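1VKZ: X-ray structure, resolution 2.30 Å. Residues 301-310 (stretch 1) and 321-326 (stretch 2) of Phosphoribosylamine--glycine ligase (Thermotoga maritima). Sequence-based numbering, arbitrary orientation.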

# COMPACT_ATOMS: atom_id res chain seq x y z
N LEU A 301 6.16 -12.49 -7.88
CA LEU A 301 7.33 -13.26 -7.43
C LEU A 301 7.01 -14.68 -6.97
O LEU A 301 7.88 -15.52 -7.00
N ASN A 302 5.77 -14.93 -6.54
CA ASN A 302 5.31 -16.29 -6.18
C ASN A 302 3.80 -16.38 -5.98
O ASN A 302 3.35 -16.40 -4.85
N PRO A 303 3.02 -16.46 -7.05
CA PRO A 303 1.57 -16.43 -6.96
C PRO A 303 0.98 -17.53 -6.08
O PRO A 303 0.05 -17.29 -5.30
N GLU A 304 1.55 -18.72 -6.23
CA GLU A 304 1.25 -19.88 -5.42
C GLU A 304 1.39 -19.63 -3.92
O GLU A 304 0.48 -19.93 -3.14
N GLY A 305 2.55 -19.12 -3.54
CA GLY A 305 2.92 -18.99 -2.14
C GLY A 305 2.15 -17.88 -1.47
O GLY A 305 1.75 -18.00 -0.32
N PHE A 306 1.92 -16.79 -2.20
CA PHE A 306 1.06 -15.73 -1.69
C PHE A 306 -0.34 -16.30 -1.40
O PHE A 306 -0.82 -16.27 -0.27
N VAL A 307 -0.96 -16.88 -2.42
CA VAL A 307 -2.27 -17.51 -2.27
C VAL A 307 -2.34 -18.47 -1.10
O VAL A 307 -3.26 -18.42 -0.31
N ASN A 308 -1.37 -19.36 -0.99
CA ASN A 308 -1.37 -20.32 0.10
C ASN A 308 -1.30 -19.69 1.49
O ASN A 308 -2.03 -20.09 2.40
N ALA A 309 -0.44 -18.70 1.66
CA ALA A 309 -0.26 -18.06 2.96
C ALA A 309 -1.54 -17.31 3.37
O ALA A 309 -1.97 -17.35 4.51
N VAL A 310 -2.19 -16.68 2.41
CA VAL A 310 -3.44 -16.00 2.65
C VAL A 310 -4.51 -16.98 3.07
O VAL A 310 -5.29 -16.71 3.95
N PRO A 321 6.42 -19.90 4.66
CA PRO A 321 7.15 -18.76 4.09
C PRO A 321 6.88 -18.49 2.61
O PRO A 321 6.77 -19.42 1.81
N VAL A 322 6.83 -17.21 2.24
CA VAL A 322 6.66 -16.85 0.83
C VAL A 322 8.01 -16.53 0.17
O VAL A 322 8.51 -15.41 0.27
N GLU A 323 8.56 -17.51 -0.53
CA GLU A 323 9.86 -17.38 -1.16
C GLU A 323 9.68 -16.79 -2.56
O GLU A 323 8.90 -17.30 -3.35
N PRO A 324 10.43 -15.75 -2.88
CA PRO A 324 10.39 -15.19 -4.22
C PRO A 324 11.14 -16.03 -5.25
O PRO A 324 12.26 -16.52 -4.97
N ARG A 325 10.55 -16.19 -6.43
CA ARG A 325 11.23 -16.84 -7.53
C ARG A 325 11.61 -15.78 -8.56
O ARG A 325 10.77 -15.15 -9.16
N GLY A 326 12.90 -15.58 -8.74
CA GLY A 326 13.38 -14.65 -9.73
C GLY A 326 13.18 -13.24 -9.26
O GLY A 326 13.12 -13.01 -8.07

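Stretch 2, an extended segment without regular secondary structure, lies along the start of the helix that begins at Pro 303, and together the two stretches bury 437 Å² of surface. The best-formed polar contact is between backbones: Arg 325 N donates to Leu 301 O at 2.8 Å in a nearly linear hydrogen bond, fixing stretch 2 just ahead of the helix.

Asn 302, at the N-cap position, has its CA-to-CB bond directed toward stretch 2 and adopts a t rotamer (chi1 -170°). Its amide serves both stretches. Asn 302 OD1 accepts from Gly 305 N at 3.1 Å, capping the helix, while Asn 302 ND2 makes a weak hydrogen bond to Glu 323 O, also at 3.1 Å. The absence of a side chain at Gly 305 leaves room for this amide, since a CB there would clash with Asn 302 ND2.

Charged contacts centre on Arg 325. Its CA-to-CB bond points sideways, but the chain (chi1 m, chi2 p, chi3 p) curls so that its end comes nearer to stretch 1, placing Arg 325 NH2 2.9 Å from Asn 302 OD1. Glu 304, with chi1 m and chi2 t, also brings its end closer to the other stretch. The resulting salt bridge is long, with Glu 304 OE1 3.8 Å from Arg 325 NH2; the oxygen lies well out of the guanidinium plane, so the attraction is between charges alone.

Apolar packing completes the contact. Val 322, a buried t rotamer, places CG2 3.9 Å from Ala 309 CB and 3.6 Å from Gly 305 O, while its CG1 lies 4.1 Å from Phe 306 N. Leu 301 (chi1 m, chi2 t) packs its CB 4.0 Å from Pro 324 CB, and Leu 301 CD2 reaches within 3.4 Å of Gly 326 O.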

# COMPACT_ATOMS: atom_id res chain seq x y z
CB LEU A 301 8.08 -12.53 -6.32
CG LEU A 301 8.88 -11.30 -6.77
CD1 LEU A 301 9.36 -10.51 -5.56
CD2 LEU A 301 10.04 -11.69 -7.67
CB ASN A 302 5.97 -16.79 -4.89
CG ASN A 302 5.69 -18.26 -4.64
OD1 ASN A 302 4.98 -18.88 -5.41
ND2 ASN A 302 6.23 -18.80 -3.56
CB PRO A 303 1.13 -16.66 -8.41
CG PRO A 303 2.24 -16.20 -9.20
CD PRO A 303 3.46 -16.58 -8.44
CB GLU A 304 2.23 -21.00 -5.77
CG GLU A 304 1.97 -21.75 -7.07
CD GLU A 304 2.85 -23.00 -7.21
OE1 GLU A 304 4.06 -22.94 -6.86
OE2 GLU A 304 2.35 -24.04 -7.68
CB PHE A 306 0.99 -14.55 -2.66
CG PHE A 306 0.05 -13.48 -2.23
CD1 PHE A 306 0.43 -12.54 -1.31
CD2 PHE A 306 -1.24 -13.42 -2.74
CE1 PHE A 306 -0.45 -11.54 -0.89
CE2 PHE A 306 -2.11 -12.46 -2.33
CZ PHE A 306 -1.71 -11.50 -1.38
CB VAL A 307 -2.70 -18.26 -3.55
CG1 VAL A 307 -3.87 -19.20 -3.27
CG2 VAL A 307 -3.10 -17.27 -4.60
CB ASN A 308 -0.26 -21.33 -0.10
CG ASN A 308 -0.62 -22.39 -1.16
OD1 ASN A 308 -1.79 -22.58 -1.53
ND2 ASN A 308 0.39 -23.09 -1.62
CB ALA A 309 0.94 -17.13 2.92
CB VAL A 310 -3.86 -15.22 1.40
CG1 VAL A 310 -5.24 -14.67 1.54
CG2 VAL A 310 -2.89 -14.08 1.20
CB PRO A 321 8.62 -19.17 4.26
CG PRO A 321 8.64 -20.10 5.40
CD PRO A 321 7.31 -20.79 5.43
CB VAL A 322 5.69 -15.69 0.69
CG1 VAL A 322 5.51 -15.28 -0.77
CG2 VAL A 322 4.36 -16.11 1.34
CB GLU A 323 10.56 -18.74 -1.26
CG GLU A 323 10.49 -19.63 -0.01
CD GLU A 323 11.53 -19.30 1.05
OE1 GLU A 323 11.72 -18.09 1.35
OE2 GLU A 323 12.15 -20.26 1.60
CB PRO A 324 11.09 -13.86 -4.05
CG PRO A 324 12.04 -14.06 -2.90
CD PRO A 324 11.38 -15.03 -2.01
CB ARG A 325 10.36 -17.93 -8.15
CG ARG A 325 10.32 -19.24 -7.34
CD ARG A 325 9.22 -19.31 -6.28
NE ARG A 325 7.87 -19.16 -6.84
CZ ARG A 325 7.20 -20.10 -7.52
NH1 ARG A 325 7.74 -21.30 -7.76
NH2 ARG A 325 5.98 -19.83 -7.97